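Local coordinates for sugar ABC transporter substrate-binding protein, BlMnBP1 (Bifidobacterium animalis subsp. lactis ATCC 27673, PDB 6I5R) that binds manno-oligosaccharides such as mannobiose as the solute-binding protein of an ABC transporter, probably delivering them for uptake during growth on beta-mannan, at residues Ile143-Thr149 with Ile317-Tyr323; Val188-Thr192 with Gly254-Glu258; Leu222-Lys226 with Ala439-Asn443; Lys410-Ile414 with Ile428-Trp432; Leu167-Pro171 with Met303-Thr308. Residue numbers count along the deposited sequence, not the author numbering.

Contact 1: residues Ile143-Thr149 with Ile317-Tyr323; sequences IANNGVT and IAGDYSY. With BMA (beta-D-mannopyranose), chain B.
Both strands of this antiparallel pair break off at the same level, and the break carries the sugar-binding D320. The pair belongs to the solute-binding protein fold: strands 139-155 and 314-325 are long neighbours in its mixed sheet. On one side of the break I143 and Y323 form a hydrogen-bonded pair, Y323 N to I143 O 2.7 Å and I143 N to Y323 O 3.3 Å. A144 and S322 follow as a non-hydrogen-bonded pair, CA-CA 4.0 Å. On the other side V148 pairs with A318, V148 N to A318 O 2.7 Å and A318 N to V148 O 2.9 Å. G147 faces G319, CA-CA 4.7 Å. Here a CB on G319 would clash with A144 CB. The segments 147-149 and 317-319 run at 129°. N145 and D320 are near-helical at the break. N145 N donates to Y321 O, 2.8 Å, an oxygen less surely placed, and D320 N weakly to N146 O, 3.3 Å. N145 (chi1 p) accepts Y321 N at OD1, 3.2 Å, and gives ND2 to D320 OD2, 3.1 Å. The latter bond reaches the same D320 carboxylate (chi1 t) that binds the sugar. Mannose O4 donates to D320 OD1 and O6 to D320 OD2, each 2.7 Å; N45 also bonds this sugar. The edge of the Y321 ring lies near the same mannose. A water links N145 O (2.6 Å) to Y323 OH (2.7 Å).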
# COMPACT_ATOMS: atom_id res chain seq x y z
N ILE A 143 0.55 11.34 7.53
CA ILE A 143 -0.21 10.47 8.42
C ILE A 143 -0.95 9.45 7.56
O ILE A 143 -1.64 9.82 6.61
CB ILE A 143 -1.21 11.28 9.28
CG1 ILE A 143 -0.48 12.39 10.05
CG2 ILE A 143 -1.99 10.35 10.21
CD1 ILE A 143 -1.34 13.13 11.07
N ALA A 144 -0.84 8.18 7.92
CA ALA A 144 -1.44 7.13 7.10
C ALA A 144 -2.96 7.21 7.14
O ALA A 144 -3.55 7.57 8.16
CB ALA A 144 -0.97 5.76 7.58
N ASN A 145 -3.58 6.88 6.00
CA ASN A 145 -5.04 6.88 5.93
C ASN A 145 -5.62 5.70 6.73
O ASN A 145 -6.68 5.82 7.36
CB ASN A 145 -5.51 6.85 4.47
CG ASN A 145 -4.94 5.66 3.67
OD1 ASN A 145 -4.16 4.87 4.17
ND2 ASN A 145 -5.36 5.55 2.40
N ASN A 146 -4.94 4.56 6.69
CA ASN A 146 -5.18 3.43 7.57
C ASN A 146 -4.05 2.43 7.40
O ASN A 146 -3.32 2.45 6.41
CB ASN A 146 -6.54 2.77 7.33
CG ASN A 146 -6.75 2.30 5.89
OD1 ASN A 146 -5.98 2.61 5.00
ND2 ASN A 146 -7.84 1.59 5.67
N GLY A 147 -3.88 1.59 8.42
CA GLY A 147 -2.85 0.58 8.40
C GLY A 147 -3.37 -0.63 7.65
O GLY A 147 -4.48 -1.10 7.89
N VAL A 148 -2.58 -1.10 6.69
CA VAL A 148 -2.98 -2.23 5.86
C VAL A 148 -1.88 -3.27 5.95
O VAL A 148 -0.73 -2.97 6.29
CB VAL A 148 -3.21 -1.81 4.40
CG1 VAL A 148 -4.45 -0.93 4.28
CG2 VAL A 148 -1.96 -1.09 3.85
N THR A 149 -2.24 -4.50 5.65
CA THR A 149 -1.23 -5.52 5.44
C THR A 149 -1.27 -5.93 3.98
O THR A 149 -2.20 -5.59 3.24
CB THR A 149 -1.47 -6.73 6.33
OG1 THR A 149 -2.84 -7.11 6.19
CG2 THR A 149 -1.14 -6.39 7.78
N ILE A 317 2.50 -4.46 8.71
CA ILE A 317 1.46 -3.44 8.70
C ILE A 317 2.10 -2.12 8.33
O ILE A 317 3.11 -1.72 8.91
CB ILE A 317 0.77 -3.33 10.06
CG1 ILE A 317 0.01 -4.61 10.33
CG2 ILE A 317 -0.15 -2.15 10.04
CD1 ILE A 317 -0.30 -4.75 11.79
N ALA A 318 1.51 -1.46 7.34
CA ALA A 318 2.07 -0.23 6.82
C ALA A 318 0.92 0.68 6.41
O ALA A 318 -0.24 0.25 6.34
CB ALA A 318 3.04 -0.50 5.66
N GLY A 319 1.24 1.95 6.23
CA GLY A 319 0.28 2.86 5.68
C GLY A 319 0.00 2.51 4.23
O GLY A 319 0.90 2.12 3.48
N ASP A 320 -1.25 2.65 3.84
CA ASP A 320 -1.61 2.55 2.43
C ASP A 320 -1.22 3.81 1.67
O ASP A 320 -0.37 3.77 0.77
CB ASP A 320 -3.11 2.27 2.29
CG ASP A 320 -3.59 2.39 0.87
OD1 ASP A 320 -3.15 1.60 0.00
OD2 ASP A 320 -4.42 3.25 0.62
N TYR A 321 -1.77 4.95 2.08
CA TYR A 321 -1.50 6.26 1.51
C TYR A 321 -1.61 7.27 2.64
O TYR A 321 -2.52 7.19 3.47
CB TYR A 321 -2.51 6.62 0.42
CG TYR A 321 -2.01 6.49 -1.00
CD1 TYR A 321 -0.95 7.26 -1.46
CD2 TYR A 321 -2.63 5.63 -1.89
CE1 TYR A 321 -0.53 7.18 -2.76
CE2 TYR A 321 -2.19 5.52 -3.19
CZ TYR A 321 -1.15 6.32 -3.63
OH TYR A 321 -0.72 6.22 -4.95
N SER A 322 -0.66 8.21 2.70
CA SER A 322 -0.63 9.15 3.81
C SER A 322 -1.08 10.53 3.36
O SER A 322 -0.76 10.97 2.26
CB SER A 322 0.78 9.24 4.39
OG SER A 322 1.10 8.04 5.07
N TYR A 323 -1.80 11.22 4.25
CA TYR A 323 -2.17 12.61 4.01
C TYR A 323 -0.98 13.55 4.17
O TYR A 323 -0.30 13.51 5.20
CB TYR A 323 -3.23 13.06 4.98
CG TYR A 323 -4.45 12.19 5.13
CD1 TYR A 323 -5.48 12.26 4.21
CD2 TYR A 323 -4.57 11.32 6.18
CE1 TYR A 323 -6.58 11.50 4.34
CE2 TYR A 323 -5.68 10.56 6.34
CZ TYR A 323 -6.68 10.63 5.41
OH TYR A 323 -7.79 9.88 5.57
C1 BMA B . -6.06 1.80 -5.44
C2 BMA B . -4.62 2.23 -5.84
C3 BMA B . -3.66 1.59 -4.90
C4 BMA B . -4.09 1.78 -3.44
C5 BMA B . -5.52 1.28 -3.23
C6 BMA B . -5.99 1.53 -1.81
O2 BMA B . -4.43 3.63 -5.65
O3 BMA B . -2.32 2.09 -5.05
O4 BMA B . -3.22 1.03 -2.64
O5 BMA B . -6.37 2.02 -4.11
O6 BMA B . -6.06 2.94 -1.54
O HOH W 1 -7.88 8.13 7.66

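Contact 2: residues Val188-Thr192 with Gly254-Glu258; sequences VPLYT and GYTEE
The carboxylate of E257 takes two hydrogen bonds from T192. T192 N gives one to E257 OE1, 2.8 Å. T192 OG1 gives the other to E257 OE2, a very short 2.5 Å. T192 OG1 in turn accepts F194 N. T192 is chi1 p; E257 bends inward with chi1 p and chi2 m. The third bond is backbone to backbone, L190 N to Y255 O, 3.0 Å. L190 O has no polar donor in the model and meets only a CA-H...O contact from T256 CA, 3.1 Å. E257 N also lacks a partner; V188 CG1 sits 3.5 Å from E257 N. The contact joins the short edge strand 188-190, parallel to strand 277-283, to the loop after helix 239-252. G254, the first residue past that helix to leave helical phi/psi, forms a Schellman motif with phi 74°. The chain turns a corner at P189, whose CB packs on Y255 CB at 4.0 Å. Y191 OH is satisfied by D264 N, and P189 O by T279 OG1.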
# COMPACT_ATOMS: atom_id res chain seq x y z
N VAL A 188 -10.04 -18.04 -13.03
CA VAL A 188 -8.64 -17.67 -13.26
C VAL A 188 -7.90 -17.88 -11.94
O VAL A 188 -8.27 -17.25 -10.94
CB VAL A 188 -8.52 -16.21 -13.75
CG1 VAL A 188 -7.06 -15.79 -13.83
CG2 VAL A 188 -9.21 -16.05 -15.10
N PRO A 189 -6.88 -18.74 -11.88
CA PRO A 189 -6.23 -18.97 -10.57
C PRO A 189 -5.63 -17.72 -9.94
O PRO A 189 -5.83 -17.46 -8.75
CB PRO A 189 -5.16 -20.02 -10.89
CG PRO A 189 -5.71 -20.76 -12.11
CD PRO A 189 -6.44 -19.72 -12.90
N LEU A 190 -4.89 -16.92 -10.71
CA LEU A 190 -4.33 -15.67 -10.20
C LEU A 190 -4.50 -14.62 -11.28
O LEU A 190 -3.98 -14.76 -12.39
CB LEU A 190 -2.86 -15.84 -9.81
CG LEU A 190 -2.16 -14.66 -9.12
CD1 LEU A 190 -1.05 -15.08 -8.18
CD2 LEU A 190 -1.60 -13.72 -10.20
N TYR A 191 -5.23 -13.55 -10.96
CA TYR A 191 -5.49 -12.48 -11.90
C TYR A 191 -4.47 -11.39 -11.64
O TYR A 191 -4.34 -10.92 -10.51
CB TYR A 191 -6.90 -11.94 -11.73
CG TYR A 191 -7.39 -11.07 -12.85
CD1 TYR A 191 -7.94 -11.61 -13.98
CD2 TYR A 191 -7.34 -9.69 -12.74
CE1 TYR A 191 -8.42 -10.81 -15.00
CE2 TYR A 191 -7.81 -8.89 -13.74
CZ TYR A 191 -8.35 -9.44 -14.88
OH TYR A 191 -8.84 -8.65 -15.89
N THR A 192 -3.73 -11.00 -12.68
CA THR A 192 -2.58 -10.16 -12.42
C THR A 192 -2.93 -8.68 -12.33
O THR A 192 -2.17 -7.95 -11.72
CB THR A 192 -1.52 -10.27 -13.52
OG1 THR A 192 -2.09 -9.84 -14.76
CG2 THR A 192 -1.00 -11.67 -13.65
N GLY A 254 0.91 -20.92 -16.76
CA GLY A 254 -0.40 -20.76 -17.35
C GLY A 254 -1.51 -20.66 -16.34
O GLY A 254 -2.64 -21.08 -16.63
N TYR A 255 -1.22 -20.15 -15.15
CA TYR A 255 -2.20 -20.04 -14.09
C TYR A 255 -2.75 -18.62 -13.94
O TYR A 255 -3.36 -18.33 -12.90
CB TYR A 255 -1.62 -20.46 -12.74
CG TYR A 255 -1.07 -21.87 -12.68
CD1 TYR A 255 -1.52 -22.85 -13.54
CD2 TYR A 255 -0.08 -22.20 -11.77
CE1 TYR A 255 -0.99 -24.13 -13.51
CE2 TYR A 255 0.44 -23.48 -11.73
CZ TYR A 255 -0.03 -24.44 -12.61
OH TYR A 255 0.46 -25.74 -12.63
N THR A 256 -2.50 -17.73 -14.90
CA THR A 256 -3.05 -16.37 -14.87
C THR A 256 -3.98 -16.18 -16.07
O THR A 256 -4.21 -17.10 -16.87
CB THR A 256 -1.94 -15.31 -14.85
OG1 THR A 256 -1.13 -15.43 -16.02
CG2 THR A 256 -1.09 -15.48 -13.64
N GLU A 257 -4.53 -14.97 -16.18
CA GLU A 257 -5.50 -14.69 -17.22
C GLU A 257 -4.89 -14.91 -18.60
O GLU A 257 -3.67 -14.82 -18.79
CB GLU A 257 -6.04 -13.26 -17.11
CG GLU A 257 -5.03 -12.14 -17.40
CD GLU A 257 -4.03 -11.90 -16.26
OE1 GLU A 257 -4.32 -12.32 -15.12
OE2 GLU A 257 -2.96 -11.31 -16.54
N GLU A 258 -5.77 -15.23 -19.55
CA GLU A 258 -5.31 -15.54 -20.90
C GLU A 258 -4.51 -14.38 -21.49
O GLU A 258 -3.49 -14.58 -22.16
CB GLU A 258 -6.51 -15.88 -21.81
CG GLU A 258 -6.11 -15.85 -23.31
CD GLU A 258 -6.59 -17.10 -24.10
OE1 GLU A 258 -7.56 -17.81 -23.66
OE2 GLU A 258 -6.03 -17.37 -25.20

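Contact 3: residues Leu222-Lys226 with Ala439-Asn443; sequences LPTTK and AVEDN
K226 and E441 form a salt bridge, NZ to OE2 2.7 Å, at the outer edge of this contact. The lysine reaches it with chi1 m and the other three angles near t. E441 has chi1 m and chi2 t. The next polar link is a water that donates to P223 O at 2.9 Å and to V440 O at 3.0 Å, so it joins the two backbones. Further in lies V440, the one side chain at the centre, with CA-to-CB toward the other segment and chi1 t. V440 CG2 touches P223 O at 3.6 Å and T225 O at 3.5 Å. V440 CG1 touches T224 C at 4.0 Å and K226 CG at 3.9 Å. V440 and K226 are the nearest pair, CA-CA 5.8 Å. The arrangement is a helix end against a helix end. Helix 217-224, weakly bonded and kinked at P223, unwinds into T225 and K226 over the last turns of the C-terminal helix 425-443. L222 O is held by W436 NE1 of that helix, and N443 ND2 bonds A439 O and D398. One valine inserted among backbone carbonyls, with a charge pair and a water beyond it, implies a small, partly solvated junction tying the chain's C-terminal end to a distant segment.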
# COMPACT_ATOMS: atom_id res chain seq x y z
N LEU A 222 18.05 -4.01 2.96
CA LEU A 222 17.90 -3.85 1.51
C LEU A 222 18.82 -2.81 0.91
O LEU A 222 19.54 -3.14 -0.04
CB LEU A 222 16.43 -3.53 1.20
CG LEU A 222 16.01 -3.30 -0.26
CD1 LEU A 222 16.21 -4.52 -1.08
CD2 LEU A 222 14.52 -2.89 -0.32
N PRO A 223 18.87 -1.56 1.40
CA PRO A 223 19.73 -0.56 0.77
C PRO A 223 21.20 -0.68 1.13
O PRO A 223 22.00 0.07 0.58
CB PRO A 223 19.14 0.77 1.28
CG PRO A 223 18.58 0.43 2.62
CD PRO A 223 18.01 -0.97 2.44
N THR A 224 21.58 -1.62 1.99
CA THR A 224 22.99 -1.88 2.24
C THR A 224 23.46 -3.21 1.68
O THR A 224 24.62 -3.56 1.88
CB THR A 224 23.30 -1.83 3.74
OG1 THR A 224 22.54 -2.84 4.42
CG2 THR A 224 22.97 -0.48 4.35
N THR A 225 22.58 -3.95 0.97
CA THR A 225 22.88 -5.26 0.40
C THR A 225 23.01 -5.13 -1.12
O THR A 225 22.07 -4.68 -1.78
CB THR A 225 21.78 -6.26 0.73
OG1 THR A 225 21.67 -6.37 2.16
CG2 THR A 225 22.04 -7.63 0.09
N LYS A 226 24.14 -5.57 -1.68
CA LYS A 226 24.36 -5.29 -3.09
C LYS A 226 23.46 -6.10 -4.02
O LYS A 226 23.06 -5.60 -5.08
CB LYS A 226 25.81 -5.56 -3.46
CG LYS A 226 26.68 -4.36 -3.20
CD LYS A 226 28.12 -4.76 -3.26
CE LYS A 226 29.04 -3.52 -3.15
NZ LYS A 226 30.48 -3.85 -3.19
N ALA A 439 24.04 1.04 -7.25
CA ALA A 439 23.41 2.09 -6.47
C ALA A 439 23.77 1.98 -4.99
O ALA A 439 23.96 3.00 -4.31
CB ALA A 439 21.90 2.03 -6.67
N VAL A 440 23.88 0.75 -4.49
CA VAL A 440 24.35 0.52 -3.12
C VAL A 440 25.77 1.04 -2.97
O VAL A 440 26.10 1.73 -2.00
CB VAL A 440 24.23 -0.97 -2.78
CG1 VAL A 440 24.97 -1.34 -1.49
CG2 VAL A 440 22.74 -1.34 -2.67
N GLU A 441 26.64 0.72 -3.92
CA GLU A 441 28.02 1.18 -3.86
C GLU A 441 28.10 2.70 -3.88
O GLU A 441 28.86 3.30 -3.11
CB GLU A 441 28.83 0.60 -5.01
CG GLU A 441 29.09 -0.84 -4.81
CD GLU A 441 29.89 -1.52 -5.90
OE1 GLU A 441 29.91 -1.06 -7.07
OE2 GLU A 441 30.51 -2.55 -5.56
N ASP A 442 27.31 3.33 -4.75
CA ASP A 442 27.39 4.78 -4.91
C ASP A 442 26.88 5.52 -3.68
O ASP A 442 27.25 6.67 -3.46
CB ASP A 442 26.62 5.20 -6.15
CG ASP A 442 27.27 4.74 -7.43
OD1 ASP A 442 28.51 4.59 -7.42
OD2 ASP A 442 26.57 4.52 -8.45
N ASN A 443 26.07 4.87 -2.86
CA ASN A 443 25.46 5.54 -1.72
C ASN A 443 26.03 5.13 -0.38
O ASN A 443 25.53 5.59 0.66
CB ASN A 443 23.96 5.27 -1.72
CG ASN A 443 23.24 6.10 -2.73
OD1 ASN A 443 22.71 7.15 -2.41
ND2 ASN A 443 23.26 5.66 -3.98
O HOH W 2 24.23 1.92 0.33

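Contact 4: residues Lys410-Ile414 with Ile428-Trp432; sequences KIQDI and IMDEW. With ZN (zinc ion), chain E.
W432 buries 80 Å² here, more than any other residue of the contact. It has chi1 m and chi2 12°, and its indole extends from helix 425-443 to helix 409-420. K410 CD lies over one face of the six-membered ring, 3.7 Å from its centroid and 22° off the normal, a CH-pi contact; CD comes within 3.4 Å of W432 CH2. K410 has chi1 p, and its NZ goes on to a salt bridge with D204. I411 CD1 meets the ring edge, 3.8 Å from W432 CH2. I414 and I428 complete the apolar layer, with 56 and 51 Å² buried. I414 CD1 is 3.8 Å from W432 CH2, and I414 CG1 is 4.3 Å from I428 CG2. I428 CD1 reaches I414 CA at 4.2 Å. The motif is an antiparallel helical hairpin. The two segments run at 157°, their axes 11.8 Å apart, so large side chains fill the gap. I414 pairs with I428, CA-CA 7.4 Å, and K410 with W432, 9.2 Å. Edge-to-face rings of Y244 and F229 also meet W432. On the polar side a water donates to D413 OD2 (2.6 Å) and accepts from W432 NE1 (3.0 Å). D413 and E431 both form salt bridges with R423 of the connecting turn. E431 OE2 also binds a zinc ion at 2.0 Å, which carries a water at 2.1 Å.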
# COMPACT_ATOMS: atom_id res chain seq x y z
N LYS A 410 8.58 -2.58 -13.90
CA LYS A 410 9.50 -3.71 -13.83
C LYS A 410 8.75 -5.02 -13.55
O LYS A 410 9.20 -6.10 -13.93
CB LYS A 410 10.56 -3.46 -12.76
CG LYS A 410 10.00 -3.37 -11.33
CD LYS A 410 11.11 -3.29 -10.28
CE LYS A 410 10.58 -3.30 -8.85
NZ LYS A 410 9.78 -2.11 -8.48
N ILE A 411 7.62 -4.92 -12.86
CA ILE A 411 6.82 -6.10 -12.55
C ILE A 411 6.04 -6.53 -13.79
O ILE A 411 5.84 -7.72 -14.03
CB ILE A 411 5.86 -5.79 -11.39
CG1 ILE A 411 6.60 -5.20 -10.21
CG2 ILE A 411 5.07 -7.03 -10.94
CD1 ILE A 411 7.67 -6.09 -9.63
N GLN A 412 5.57 -5.56 -14.57
CA GLN A 412 4.99 -5.88 -15.87
C GLN A 412 5.99 -6.65 -16.72
O GLN A 412 5.61 -7.60 -17.41
CB GLN A 412 4.51 -4.59 -16.56
CG GLN A 412 3.26 -4.02 -15.90
CD GLN A 412 2.83 -2.66 -16.41
OE1 GLN A 412 3.66 -1.88 -16.90
NE2 GLN A 412 1.54 -2.35 -16.27
N ASP A 413 7.28 -6.29 -16.63
CA ASP A 413 8.29 -6.99 -17.40
C ASP A 413 8.41 -8.44 -16.95
O ASP A 413 8.59 -9.34 -17.77
CB ASP A 413 9.64 -6.28 -17.27
CG ASP A 413 10.68 -6.83 -18.22
OD1 ASP A 413 10.33 -6.98 -19.40
OD2 ASP A 413 11.85 -7.05 -17.78
N ILE A 414 8.27 -8.70 -15.65
CA ILE A 414 8.24 -10.09 -15.19
C ILE A 414 7.13 -10.85 -15.91
O ILE A 414 7.34 -11.96 -16.42
CB ILE A 414 8.06 -10.16 -13.66
CG1 ILE A 414 9.27 -9.56 -12.95
CG2 ILE A 414 7.89 -11.62 -13.24
CD1 ILE A 414 9.15 -9.48 -11.45
N ILE A 428 16.13 -12.17 -14.81
CA ILE A 428 15.52 -10.89 -14.46
C ILE A 428 16.08 -10.39 -13.14
O ILE A 428 16.45 -9.22 -13.01
CB ILE A 428 13.99 -11.02 -14.40
CG1 ILE A 428 13.41 -11.44 -15.74
CG2 ILE A 428 13.39 -9.69 -13.99
CD1 ILE A 428 11.96 -11.96 -15.66
N MET A 429 16.18 -11.27 -12.14
CA MET A 429 16.68 -10.84 -10.85
C MET A 429 18.15 -10.43 -10.94
O MET A 429 18.57 -9.49 -10.27
CB MET A 429 16.49 -11.93 -9.82
CG MET A 429 15.02 -12.25 -9.57
SD MET A 429 14.08 -10.94 -8.75
CE MET A 429 13.24 -10.18 -10.13
N ASP A 430 18.92 -11.09 -11.80
CA ASP A 430 20.31 -10.71 -12.02
C ASP A 430 20.41 -9.31 -12.61
O ASP A 430 21.26 -8.53 -12.19
CB ASP A 430 21.02 -11.72 -12.92
CG ASP A 430 22.50 -11.42 -13.08
OD1 ASP A 430 23.19 -11.21 -12.06
OD2 ASP A 430 22.95 -11.42 -14.23
N GLU A 431 19.55 -8.98 -13.58
CA GLU A 431 19.54 -7.61 -14.11
C GLU A 431 19.29 -6.59 -13.00
O GLU A 431 20.01 -5.59 -12.88
CB GLU A 431 18.49 -7.45 -15.22
CG GLU A 431 18.64 -6.11 -15.98
CD GLU A 431 17.40 -5.70 -16.77
OE1 GLU A 431 16.33 -6.37 -16.76
OE2 GLU A 431 17.49 -4.66 -17.44
N TRP A 432 18.26 -6.82 -12.18
CA TRP A 432 18.00 -5.89 -11.09
C TRP A 432 19.18 -5.82 -10.12
O TRP A 432 19.52 -4.75 -9.63
CB TRP A 432 16.73 -6.29 -10.33
CG TRP A 432 15.44 -6.34 -11.09
CD1 TRP A 432 15.26 -6.29 -12.44
CD2 TRP A 432 14.13 -6.46 -10.51
NE1 TRP A 432 13.92 -6.37 -12.73
CE2 TRP A 432 13.21 -6.49 -11.56
CE3 TRP A 432 13.66 -6.57 -9.19
CZ2 TRP A 432 11.84 -6.61 -11.35
CZ3 TRP A 432 12.31 -6.69 -8.98
CH2 TRP A 432 11.41 -6.71 -10.05
ZN ZN E . 15.64 -4.01 -17.74
O HOH W 3 12.90 -6.14 -15.59
O HOH W 4 15.97 -2.07 -18.46

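Contact 5: residues Leu167-Pro171 with Met303-Thr308; sequences LPKTP and MPFPIT
P306 and M303 meet P168 and L167 in a small apolar patch. P168 CG is 3.8 Å from M303 CE, and P168 CB is 4.3 Å from P306 CB. L167 CD1 lies 4.0 Å from M303 CB. M303 has chi1 p and chi2 t. F174 of helix 171-184 packs against both prolines. Next come the backbones, K169 CA 4.1 Å from P306 CA and T170 CA 4.6 Å from I307 CA. P306 centres an inverse gamma turn (phi/psi -81/65), closed by I307 N to F305 O, 2.8 Å. The contact joins the end of strand 300-304 to the loop before helix 171-184, where T170 is the N-cap and its OG1 takes E173 N. P171 CG touches I307 CG1 at 4.3 Å. A water lies 2.6 Å from P168 O and 2.8 Å from P304 O. At the polar edge T308 OG1 donates to K169 O, 2.7 Å. P168, P171 and P306 have no amide hydrogen to give. The one direct hydrogen bond between the segments comes from a hydroxyl, and the rest is mainly apolar packing.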
# COMPACT_ATOMS: atom_id res chain seq x y z
N LEU A 167 -4.69 -23.51 3.78
CA LEU A 167 -4.16 -22.41 2.99
C LEU A 167 -2.68 -22.62 2.70
O LEU A 167 -1.94 -23.12 3.56
CB LEU A 167 -4.39 -21.08 3.71
CG LEU A 167 -5.89 -20.78 3.88
CD1 LEU A 167 -6.07 -19.52 4.74
CD2 LEU A 167 -6.61 -20.62 2.55
N PRO A 168 -2.22 -22.27 1.50
CA PRO A 168 -0.81 -22.49 1.15
C PRO A 168 0.10 -21.57 1.95
O PRO A 168 -0.23 -20.41 2.19
CB PRO A 168 -0.74 -22.17 -0.35
CG PRO A 168 -1.93 -21.31 -0.62
CD PRO A 168 -3.01 -21.77 0.37
N LYS A 169 1.26 -22.10 2.35
CA LYS A 169 2.18 -21.35 3.18
C LYS A 169 3.57 -21.21 2.58
O LYS A 169 4.40 -20.52 3.18
CB LYS A 169 2.29 -22.01 4.55
CG LYS A 169 0.98 -22.01 5.34
CD LYS A 169 1.08 -22.86 6.62
CE LYS A 169 2.21 -22.47 7.55
NZ LYS A 169 2.55 -23.58 8.51
N THR A 170 3.84 -21.85 1.46
CA THR A 170 5.10 -21.76 0.75
C THR A 170 4.80 -21.50 -0.72
O THR A 170 3.67 -21.71 -1.17
CB THR A 170 5.89 -23.06 0.87
OG1 THR A 170 5.25 -24.03 0.03
CG2 THR A 170 5.89 -23.52 2.35
N PRO A 171 5.78 -21.06 -1.49
CA PRO A 171 5.53 -20.86 -2.92
C PRO A 171 5.16 -22.15 -3.63
O PRO A 171 4.33 -22.14 -4.54
CB PRO A 171 6.85 -20.27 -3.43
CG PRO A 171 7.36 -19.48 -2.24
CD PRO A 171 7.04 -20.41 -1.06
N MET A 303 -5.75 -14.10 3.05
CA MET A 303 -4.74 -14.98 3.60
C MET A 303 -3.38 -14.31 3.56
O MET A 303 -3.13 -13.40 2.76
CB MET A 303 -4.66 -16.29 2.82
CG MET A 303 -4.40 -16.10 1.34
SD MET A 303 -4.17 -17.72 0.59
CE MET A 303 -2.43 -17.72 0.49
N PRO A 304 -2.46 -14.77 4.40
CA PRO A 304 -1.08 -14.30 4.29
C PRO A 304 -0.49 -14.70 2.96
O PRO A 304 -0.89 -15.70 2.35
CB PRO A 304 -0.38 -14.99 5.47
CG PRO A 304 -1.51 -15.44 6.39
CD PRO A 304 -2.63 -15.76 5.48
N PHE A 305 0.47 -13.91 2.49
CA PHE A 305 1.25 -14.31 1.33
C PHE A 305 1.94 -15.64 1.65
O PHE A 305 2.42 -15.83 2.77
CB PHE A 305 2.30 -13.25 0.95
CG PHE A 305 2.94 -13.49 -0.41
CD1 PHE A 305 4.11 -14.24 -0.53
CD2 PHE A 305 2.37 -13.01 -1.58
CE1 PHE A 305 4.67 -14.50 -1.75
CE2 PHE A 305 2.94 -13.27 -2.81
CZ PHE A 305 4.10 -14.02 -2.89
N PRO A 306 2.02 -16.55 0.70
CA PRO A 306 2.53 -17.91 1.01
C PRO A 306 4.04 -18.03 1.07
O PRO A 306 4.68 -18.69 0.28
CB PRO A 306 1.92 -18.74 -0.12
CG PRO A 306 1.81 -17.76 -1.27
CD PRO A 306 1.50 -16.44 -0.67
N ILE A 307 4.62 -17.35 2.05
CA ILE A 307 6.01 -17.56 2.44
C ILE A 307 6.04 -17.85 3.93
O ILE A 307 5.31 -17.21 4.70
CB ILE A 307 6.90 -16.35 2.10
CG1 ILE A 307 7.16 -16.30 0.58
CG2 ILE A 307 8.25 -16.43 2.79
CD1 ILE A 307 7.95 -15.10 0.08
N THR A 308 6.83 -18.84 4.31
CA THR A 308 7.08 -19.18 5.70
C THR A 308 8.57 -18.99 5.97
O THR A 308 9.42 -19.44 5.19
CB THR A 308 6.65 -20.61 6.00
OG1 THR A 308 5.26 -20.77 5.70
CG2 THR A 308 6.89 -20.95 7.47
O HOH W 5 -0.52 -18.18 3.53

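Overall arrangement
The centre of contact 1 is about 7 Å from that of the chain; alone of the five it holds residues of the mannobiose pocket, D320 and Y321. Contacts 2 and 5 reach the same sheet; their centres are about 28 and 23 Å from that of contact 1 and about 18 Å from each other. Both nest within the loop closed by contact 1; contact 5 uses strand 300-304, next to strand 139-155. Contacts 3 and 4 share helix 425-443, with centres about 18 Å apart and nearest atoms about 6 Å apart. Along the chain contact 3 crosses contacts 1, 2 and 5; contact 4 follows those three and is nested inside contact 3's loop.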